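Local coordinates for protein D-lactate dehydrogenase (Fermentative) (Pseudomonas aeruginosa, PDB 6ABJ) that probably interconverts pyruvate and D-lactate with NAD as cofactor, as a tetramer of the D-isomer-specific 2-hydroxyacid dehydrogenase family, at residues B[290-293]-B[297-300]; B[130-135]-B[242-247]; B[219-224]-B[228-233]; B[257-262]-B[266-271]. All blocks are in the same frame, centred on the assembly; numbering follows the deposited sequence.

Overall arrangement
All four contacts belong to the Rossmann-type NAD-binding domain, whose parallel sheet joins three of them. Contacts 2 and 4, with centres about 12 Å apart, share neighbouring strands 243-247 and 268-273, linked by a probable hydrogen bond from Gly-269 N to Ala-243 O (2.8 Å). Contact 3 leaves strand 216-219 and meets contact 2 where Leu-219 N approaches Ile-246 O at 3.0 Å. Contact 1 packs on contact 4 through Leu-300 CD2 and Leu-271 CD2 (3.9 Å) and faces neighbouring subunits. No NADH is bound here; the side chains of Ile-246 and Cys-221 lie about 4 and 6 Å, respectively, from those of NADH-binding Thr-248 (close in sequence) and Asp-190.

Contact 1. Residues B[290-293]-B[297-300]; sequences QPLQ and LARL
Leu-292 reaches back from the loop at residues 290-293 to rest on Ala-298 and Leu-297, near the start of helix 295-302 in the Rossmann-type NAD-binding domain. Only three residues separate the two segments, the CA atoms of Leu-292 and Ala-298 come to within 6.6 Å, and the leucine side chain bridges them. One of its branches does nearly all the touching. CD1 settles against the backbone of the helix, 3.9 Å from Ala-298 CA, and presses equally on the methyl group of the same residue, while CD2 points away from Ala-298. The first torsion of Leu-292, -110°, is far from a staggered value, an unusual setting that probably helps to place CD1 on the short alanine. Ala-298 offers no more than CB, which lets the larger residue come close to the main chain of the helix.

Leu-297, one residue earlier in the helix, meets Leu-292 CD1 more loosely. The whole contact is apolar and small, burying 116 Å² in total.

Its setting lies between subunits. Phe-148 of the third subunit packs on both Leu-292 and Leu-297, while Leu-292 O accepts a hydrogen bond from Arg-299 NH2 of the second subunit, an exchange that is reciprocated. Within the chain, Asp-294 OD1 bonds to Leu-297 N and so ties the incoming loop to the first turn of the helix. Across the two segments, Leu-297 contributes its CD2 methyl, placed 4.4 Å from Leu-292 CD1.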
# COMPACT_ATOMS: atom_id res chain seq x y z
N GLN B 290 13.50 -3.24 -9.22
CA GLN B 290 13.94 -4.46 -9.85
C GLN B 290 13.40 -5.72 -9.15
O GLN B 290 13.22 -5.74 -7.96
CB GLN B 290 15.48 -4.51 -9.75
CG GLN B 290 16.20 -3.29 -10.32
CD GLN B 290 15.97 -3.12 -11.82
OE1 GLN B 290 15.80 -2.00 -12.32
NE2 GLN B 290 15.97 -4.24 -12.55
N PRO B 291 13.19 -6.80 -9.91
CA PRO B 291 12.86 -8.05 -9.27
C PRO B 291 13.80 -8.36 -8.21
O PRO B 291 14.99 -8.05 -8.30
CB PRO B 291 12.98 -9.08 -10.41
CG PRO B 291 12.57 -8.32 -11.60
CD PRO B 291 13.15 -6.93 -11.39
N LEU B 292 13.30 -8.99 -7.15
CA LEU B 292 14.12 -9.46 -6.08
C LEU B 292 14.62 -10.81 -6.47
O LEU B 292 13.82 -11.68 -6.80
CB LEU B 292 13.32 -9.62 -4.78
CG LEU B 292 13.43 -8.77 -3.56
CD1 LEU B 292 12.78 -9.56 -2.41
CD2 LEU B 292 14.86 -8.37 -3.19
N GLN B 293 15.95 -11.01 -6.37
CA GLN B 293 16.57 -12.28 -6.79
C GLN B 293 16.34 -13.39 -5.80
O GLN B 293 16.15 -14.51 -6.19
CB GLN B 293 18.10 -12.09 -7.06
CG GLN B 293 18.38 -11.26 -8.32
CD GLN B 293 17.76 -11.85 -9.56
OE1 GLN B 293 17.79 -13.04 -9.77
NE2 GLN B 293 17.16 -11.01 -10.38
N LEU B 297 13.60 -14.80 0.72
CA LEU B 297 13.18 -13.51 1.19
C LEU B 297 11.92 -13.04 0.48
O LEU B 297 11.06 -12.50 1.12
CB LEU B 297 14.27 -12.45 0.98
CG LEU B 297 13.99 -11.07 1.53
CD1 LEU B 297 13.77 -11.13 3.02
CD2 LEU B 297 15.13 -10.10 1.25
N ALA B 298 11.84 -13.21 -0.84
CA ALA B 298 10.63 -12.74 -1.55
C ALA B 298 9.35 -13.44 -0.97
O ALA B 298 8.26 -12.81 -0.82
CB ALA B 298 10.73 -12.96 -3.04
N ARG B 299 9.49 -14.69 -0.68
CA ARG B 299 8.36 -15.48 -0.19
C ARG B 299 8.01 -15.04 1.24
O ARG B 299 6.84 -14.86 1.55
CB ARG B 299 8.66 -16.98 -0.22
CG ARG B 299 7.48 -17.86 0.21
CD ARG B 299 6.36 -17.73 -0.77
NE ARG B 299 5.48 -18.90 -0.80
CZ ARG B 299 4.18 -18.94 -0.48
NH1 ARG B 299 3.54 -17.87 -0.02
NH2 ARG B 299 3.52 -20.07 -0.59
N LEU B 300 9.02 -14.80 2.08
CA LEU B 300 8.77 -14.31 3.42
C LEU B 300 8.03 -13.00 3.41
O LEU B 300 7.08 -12.83 4.19
CB LEU B 300 10.09 -14.12 4.20
CG LEU B 300 10.76 -15.44 4.56
CD1 LEU B 300 12.20 -15.18 5.08
CD2 LEU B 300 9.95 -16.18 5.59

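Contact 2. Residues B[130-135]-B[242-247]; sequences LTLNRR and GAMLIN
Helix segment 130-134 runs nearly antiparallel to strand segment 243-247, their axes 10.4 Å apart at closest and 156° between directions, and Leu-132 faces Met-244 with CA atoms 8.6 Å apart. The helix, the last part of 118-134, lies against one face of the Rossmann sheet and ends in a Schellman motif with Arg-135 at positive phi.

Met-244 spans most of the gap. Its chain is extended through the first two torsions and bends only at the last one (-71°), which lays the terminal methyl along the helix surface. CE touches Leu-132 CB at 3.7 Å and also lies 4.0 Å from Asn-133 N. Further along the strand, the CD1 methyls of Leu-132 and Ile-246 meet at 3.9 Å, the two side chains overlapping while heading opposite ways. Beside this patch, Arg-135 NH1 donates to Asn-133 O (2.8 Å) and also bonds to Tyr-270 OH, while the amide of Asn-133 reaches Phe-156 O through ND2.

The four residues that meet are buried and mostly apolar where they touch, and no polar bond joins the segments; close fit and exclusion of water therefore hold helix and strand together, while Asn-133 and Arg-135 find their polar partners beside the interface.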
# COMPACT_ATOMS: atom_id res chain seq x y z
N LEU B 130 4.30 -6.26 18.82
CA LEU B 130 2.99 -5.65 18.92
C LEU B 130 2.38 -5.41 17.58
O LEU B 130 1.20 -5.61 17.41
CB LEU B 130 3.08 -4.33 19.70
CG LEU B 130 3.09 -4.60 21.22
CD1 LEU B 130 3.63 -3.40 21.90
CD2 LEU B 130 1.70 -5.03 21.72
N THR B 131 3.19 -5.04 16.57
CA THR B 131 2.63 -4.84 15.28
C THR B 131 2.09 -6.18 14.71
O THR B 131 1.05 -6.20 14.06
CB THR B 131 3.57 -4.10 14.26
OG1 THR B 131 2.79 -3.82 13.08
CG2 THR B 131 4.66 -4.90 13.79
N LEU B 132 2.83 -7.25 14.90
CA LEU B 132 2.39 -8.53 14.42
C LEU B 132 1.11 -9.00 15.17
O LEU B 132 0.17 -9.48 14.56
CB LEU B 132 3.48 -9.58 14.61
CG LEU B 132 4.67 -9.52 13.61
CD1 LEU B 132 5.87 -10.28 14.16
CD2 LEU B 132 4.17 -10.12 12.29
N ASN B 133 1.14 -8.83 16.49
CA ASN B 133 0.07 -9.32 17.35
C ASN B 133 -1.25 -8.60 16.96
O ASN B 133 -2.28 -9.24 16.67
CB ASN B 133 0.45 -9.01 18.77
CG ASN B 133 -0.57 -9.45 19.79
OD1 ASN B 133 -1.78 -9.53 19.51
ND2 ASN B 133 -0.10 -9.63 21.02
N ARG B 134 -1.19 -7.28 16.91
CA ARG B 134 -2.36 -6.47 16.70
C ARG B 134 -2.56 -6.14 15.16
O ARG B 134 -3.47 -5.38 14.78
CB ARG B 134 -2.38 -5.22 17.56
CG ARG B 134 -2.09 -5.48 19.06
CD ARG B 134 -3.04 -6.51 19.65
NE ARG B 134 -4.33 -5.94 19.75
CZ ARG B 134 -4.86 -5.36 20.83
NH1 ARG B 134 -4.29 -5.40 22.00
NH2 ARG B 134 -6.04 -4.83 20.73
N ARG B 135 -1.69 -6.70 14.33
CA ARG B 135 -1.78 -6.49 12.90
C ARG B 135 -1.82 -5.02 12.53
O ARG B 135 -2.55 -4.61 11.63
CB ARG B 135 -3.02 -7.18 12.34
CG ARG B 135 -2.89 -8.69 12.23
CD ARG B 135 -3.27 -9.35 13.54
NE ARG B 135 -3.82 -10.69 13.33
CZ ARG B 135 -3.65 -11.70 14.17
NH1 ARG B 135 -2.95 -11.53 15.28
NH2 ARG B 135 -4.19 -12.89 13.91
N GLY B 242 1.54 -22.21 16.19
CA GLY B 242 0.99 -20.83 16.19
C GLY B 242 1.84 -19.81 16.90
O GLY B 242 1.46 -18.62 16.99
N ALA B 243 3.04 -20.19 17.34
CA ALA B 243 3.84 -19.30 18.13
C ALA B 243 4.37 -18.18 17.24
O ALA B 243 4.37 -18.27 16.00
CB ALA B 243 4.99 -20.05 18.77
N MET B 244 4.86 -17.17 17.90
CA MET B 244 5.54 -16.04 17.25
C MET B 244 7.07 -16.16 17.43
O MET B 244 7.52 -16.36 18.55
CB MET B 244 5.06 -14.75 17.91
CG MET B 244 5.77 -13.49 17.44
SD MET B 244 5.12 -12.01 18.24
CE MET B 244 3.53 -11.86 17.49
N LEU B 245 7.81 -15.91 16.36
CA LEU B 245 9.29 -15.82 16.42
C LEU B 245 9.77 -14.46 16.00
O LEU B 245 9.37 -13.94 14.95
CB LEU B 245 9.85 -16.89 15.48
CG LEU B 245 11.37 -16.94 15.42
CD1 LEU B 245 12.04 -17.38 16.71
CD2 LEU B 245 11.78 -17.91 14.30
N ILE B 246 10.70 -13.91 16.78
CA ILE B 246 11.31 -12.62 16.52
C ILE B 246 12.86 -12.86 16.43
O ILE B 246 13.47 -13.45 17.33
CB ILE B 246 11.03 -11.63 17.67
CG1 ILE B 246 9.50 -11.49 17.91
CG2 ILE B 246 11.63 -10.26 17.42
CD1 ILE B 246 8.70 -10.97 16.72
N ASN B 247 13.45 -12.39 15.35
CA ASN B 247 14.91 -12.38 15.23
C ASN B 247 15.39 -10.99 14.96
O ASN B 247 15.34 -10.47 13.82
CB ASN B 247 15.40 -13.32 14.14
CG ASN B 247 16.93 -13.43 14.16
OD1 ASN B 247 17.57 -13.00 15.13
ND2 ASN B 247 17.49 -13.93 13.10

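Contact 3. Residues B[219-224]-B[228-233]; sequences LHCPLT and RHLIDA
Three apolar contacts follow one another along the arms. Both methyls of Leu-219 straddle Ile-231 CG1, with CD1 the closer at 3.9 Å. Next along, Cys-221 SG meets Leu-230 CD2 more loosely at 4.3 Å. Leu-223 then lies alongside Arg-228, both side chains pointing the same way, with Leu-223 CD1 against Arg-228 CA at 3.7 Å; CG anti to the backbone N of the leucine (chi1 170°) swings this methyl across to the opposite arm.

The arms run from the end of strand 216-219 into the long connection to helix 233-238 of the Rossmann fold, and pass back against each other with directions 152° apart. Leu-219, Leu-230 and Ile-231 are buried; Leu-219, Cys-221 and Leu-230 touch Ile-166 of strand 162-166, whereas the turn between the arms is exposed.

Polar contacts gather at that turn. Arg-228 N donates a weak hydrogen bond to Thr-224 O (3.0 Å, bent to 124°). The arginine chain bends at chi3, carrying NH1 over one face of the His-229 ring, offset toward its rim. The two residues converge on Glu-277: NH2 of Arg-228 forms a salt bridge with it, and NE2 of His-229 a hydrogen bond.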
# COMPACT_ATOMS: atom_id res chain seq x y z
N LEU B 219 15.18 -14.11 19.67
CA LEU B 219 16.59 -14.46 19.61
C LEU B 219 17.47 -13.26 19.95
O LEU B 219 17.40 -12.19 19.32
CB LEU B 219 16.95 -14.98 18.23
CG LEU B 219 16.08 -16.09 17.72
CD1 LEU B 219 16.35 -16.48 16.27
CD2 LEU B 219 16.28 -17.32 18.57
N HIS B 220 18.34 -13.47 20.94
CA HIS B 220 19.34 -12.48 21.29
C HIS B 220 20.71 -13.08 21.62
O HIS B 220 21.49 -12.45 22.31
CB HIS B 220 18.86 -11.70 22.49
CG HIS B 220 17.53 -11.07 22.27
ND1 HIS B 220 17.37 -9.84 21.66
CD2 HIS B 220 16.29 -11.52 22.56
CE1 HIS B 220 16.09 -9.56 21.60
NE2 HIS B 220 15.42 -10.56 22.16
N CYS B 221 21.01 -14.27 21.12
CA CYS B 221 22.31 -14.87 21.38
C CYS B 221 23.30 -14.47 20.28
O CYS B 221 22.88 -14.26 19.11
CB CYS B 221 22.17 -16.37 21.47
SG CYS B 221 21.31 -17.06 20.00
N PRO B 222 24.61 -14.38 20.63
CA PRO B 222 25.65 -14.21 19.63
C PRO B 222 25.65 -15.30 18.58
O PRO B 222 25.27 -16.48 18.83
CB PRO B 222 26.97 -14.28 20.47
CG PRO B 222 26.55 -13.74 21.81
CD PRO B 222 25.17 -14.36 22.00
N LEU B 223 26.07 -14.92 17.37
CA LEU B 223 26.23 -15.91 16.31
C LEU B 223 27.63 -16.59 16.43
O LEU B 223 28.63 -15.90 16.43
CB LEU B 223 26.08 -15.27 14.90
CG LEU B 223 26.48 -16.17 13.72
CD1 LEU B 223 25.55 -17.36 13.58
CD2 LEU B 223 26.57 -15.38 12.40
N THR B 224 27.65 -17.91 16.46
CA THR B 224 28.89 -18.69 16.56
C THR B 224 28.62 -19.97 15.80
O THR B 224 27.50 -20.17 15.31
CB THR B 224 29.22 -19.07 18.00
OG1 THR B 224 28.23 -19.99 18.48
CG2 THR B 224 29.26 -17.83 18.88
N ARG B 228 24.72 -21.06 14.76
CA ARG B 228 24.41 -20.88 13.36
C ARG B 228 23.27 -21.82 13.03
O ARG B 228 23.30 -22.98 13.34
CB ARG B 228 25.63 -21.08 12.45
CG ARG B 228 25.39 -21.82 11.14
CD ARG B 228 26.54 -21.74 10.17
NE ARG B 228 26.33 -20.65 9.27
CZ ARG B 228 25.79 -20.79 8.06
NH1 ARG B 228 25.43 -21.98 7.61
NH2 ARG B 228 25.63 -19.72 7.31
N HIS B 229 22.28 -21.26 12.38
CA HIS B 229 21.05 -21.99 12.07
C HIS B 229 20.45 -22.65 13.29
O HIS B 229 19.83 -23.69 13.21
CB HIS B 229 21.23 -22.92 10.90
CG HIS B 229 21.39 -22.20 9.60
ND1 HIS B 229 21.35 -22.82 8.38
CD2 HIS B 229 21.51 -20.87 9.34
CE1 HIS B 229 21.46 -21.91 7.42
NE2 HIS B 229 21.58 -20.72 7.99
N LEU B 230 20.55 -21.97 14.42
CA LEU B 230 19.90 -22.50 15.66
C LEU B 230 18.45 -22.81 15.40
O LEU B 230 17.96 -23.89 15.73
CB LEU B 230 20.01 -21.50 16.79
CG LEU B 230 19.57 -21.99 18.16
CD1 LEU B 230 20.63 -22.96 18.67
CD2 LEU B 230 19.44 -20.83 19.10
N ILE B 231 17.73 -21.86 14.79
CA ILE B 231 16.35 -22.17 14.41
C ILE B 231 16.33 -22.72 12.98
O ILE B 231 16.42 -21.99 12.03
CB ILE B 231 15.43 -20.94 14.47
CG1 ILE B 231 15.52 -20.22 15.83
CG2 ILE B 231 14.01 -21.34 14.18
CD1 ILE B 231 15.18 -21.04 17.03
N ASP B 232 16.24 -24.03 12.90
CA ASP B 232 16.31 -24.74 11.65
C ASP B 232 15.02 -25.49 11.64
O ASP B 232 14.21 -25.29 12.51
CB ASP B 232 17.54 -25.69 11.60
CG ASP B 232 17.60 -26.69 12.76
OD1 ASP B 232 16.59 -26.88 13.48
OD2 ASP B 232 18.69 -27.33 12.94
N ALA B 233 14.81 -26.37 10.69
CA ALA B 233 13.51 -27.04 10.58
C ALA B 233 13.10 -27.86 11.82
O ALA B 233 11.89 -28.04 12.11
CB ALA B 233 13.51 -27.92 9.35

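Contact 4. Residues B[257-262]-B[266-271]; sequences AALIEA and GQLGYL
The carbonyl group of Ala-262 is approached from above its plane by Leu-268 N, which donates a hydrogen bond of 3.0 Å from 60° out of that plane. The bond is straight at the hydrogen (166°) but lies away from the usual lone-pair direction, consistent with the tight turn by which the chain leaves the helix. A second flat group, the amide of Gln-267, is carried off from the contact and gives NE2 to Met-239 O and Leu-236 O. This is the return leg of a beta-alpha-beta unit of the Rossmann fold, in which helix 256-265 follows strand 243-247 and leads into strand 268-273. Gly-266 makes the turn with positive phi (90°), at backbone angles where a side chain would press on the preceding carbonyl oxygen.

Beyond the turn the helix rests on the sheet through nonpolar groups. Ala-262 CB packs on Leu-268 CB at 3.9 Å, the shortness of the alanine probably allowing the two backbones to converge. One turn earlier, Leu-259 divides its methyls between two strand residues. CD2 meets Leu-268 CD2 at 4.0 Å, while the other branch turns toward Leu-271, whose side chain crosses it at about a right angle. All three leucines also touch Leu-245 of the neighbouring strand. At that crossing, Leu-259 CD1 rests 3.8 Å from Leu-271 CD2 and 4.1 Å from Leu-271 CD1.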
# COMPACT_ATOMS: atom_id res chain seq x y z
N ALA B 257 15.01 -20.49 4.92
CA ALA B 257 14.34 -21.41 4.07
C ALA B 257 13.36 -22.29 4.80
O ALA B 257 12.34 -22.58 4.27
CB ALA B 257 15.39 -22.27 3.29
N ALA B 258 13.70 -22.77 6.00
CA ALA B 258 12.80 -23.62 6.83
C ALA B 258 11.57 -22.88 7.43
O ALA B 258 10.53 -23.45 7.74
CB ALA B 258 13.62 -24.19 8.00
N LEU B 259 11.70 -21.56 7.55
CA LEU B 259 10.59 -20.74 8.06
C LEU B 259 9.39 -20.77 7.12
O LEU B 259 8.27 -20.71 7.57
CB LEU B 259 11.07 -19.32 8.23
CG LEU B 259 12.17 -18.98 9.25
CD1 LEU B 259 12.59 -17.56 9.14
CD2 LEU B 259 11.68 -19.26 10.61
N ILE B 260 9.64 -20.89 5.83
CA ILE B 260 8.60 -20.84 4.85
C ILE B 260 7.58 -21.93 5.04
O ILE B 260 6.39 -21.71 5.00
CB ILE B 260 9.20 -20.90 3.44
CG1 ILE B 260 9.89 -19.57 3.16
CG2 ILE B 260 8.16 -21.13 2.38
CD1 ILE B 260 10.76 -19.61 1.94
N GLU B 261 8.04 -23.17 5.10
CA GLU B 261 7.10 -24.26 5.19
C GLU B 261 6.31 -24.21 6.49
O GLU B 261 5.13 -24.52 6.48
CB GLU B 261 7.82 -25.62 4.96
CG GLU B 261 8.15 -25.82 3.47
CD GLU B 261 6.95 -25.61 2.50
OE1 GLU B 261 5.87 -26.23 2.70
OE2 GLU B 261 7.07 -24.85 1.51
N ALA B 262 6.94 -23.73 7.55
CA ALA B 262 6.33 -23.57 8.88
C ALA B 262 5.25 -22.49 8.88
O ALA B 262 4.23 -22.65 9.50
CB ALA B 262 7.40 -23.22 9.87
N GLY B 266 1.07 -23.15 9.10
CA GLY B 266 0.49 -22.57 10.31
C GLY B 266 1.26 -22.98 11.57
O GLY B 266 0.99 -22.46 12.62
N GLN B 267 2.24 -23.87 11.46
CA GLN B 267 3.02 -24.21 12.56
C GLN B 267 3.65 -22.95 13.22
O GLN B 267 3.68 -22.83 14.45
CB GLN B 267 4.12 -25.23 12.17
CG GLN B 267 5.23 -25.46 13.21
CD GLN B 267 4.77 -26.02 14.55
OE1 GLN B 267 3.61 -26.36 14.73
NE2 GLN B 267 5.69 -26.05 15.52
N LEU B 268 4.24 -22.10 12.40
CA LEU B 268 4.70 -20.81 12.88
C LEU B 268 3.59 -19.80 12.59
O LEU B 268 3.23 -19.58 11.43
CB LEU B 268 6.03 -20.41 12.20
CG LEU B 268 6.69 -19.16 12.71
CD1 LEU B 268 7.14 -19.28 14.17
CD2 LEU B 268 7.92 -18.83 11.92
N GLY B 269 3.11 -19.15 13.65
CA GLY B 269 2.02 -18.20 13.56
C GLY B 269 2.43 -16.83 13.08
O GLY B 269 1.63 -16.14 12.47
N TYR B 270 3.61 -16.40 13.48
CA TYR B 270 4.05 -15.06 13.19
C TYR B 270 5.55 -15.03 13.09
O TYR B 270 6.25 -15.78 13.77
CB TYR B 270 3.68 -14.09 14.32
CG TYR B 270 2.26 -14.06 14.84
CD1 TYR B 270 1.80 -15.02 15.74
CD2 TYR B 270 1.40 -13.02 14.50
CE1 TYR B 270 0.51 -14.98 16.23
CE2 TYR B 270 0.11 -12.97 14.99
CZ TYR B 270 -0.33 -13.95 15.86
OH TYR B 270 -1.61 -13.89 16.35
N LEU B 271 6.04 -14.12 12.27
CA LEU B 271 7.48 -13.86 12.19
C LEU B 271 7.83 -12.39 12.05
O LEU B 271 7.33 -11.69 11.18
CB LEU B 271 8.07 -14.65 11.01
CG LEU B 271 9.59 -14.50 10.75
CD1 LEU B 271 10.40 -15.25 11.76
CD2 LEU B 271 9.92 -14.92 9.33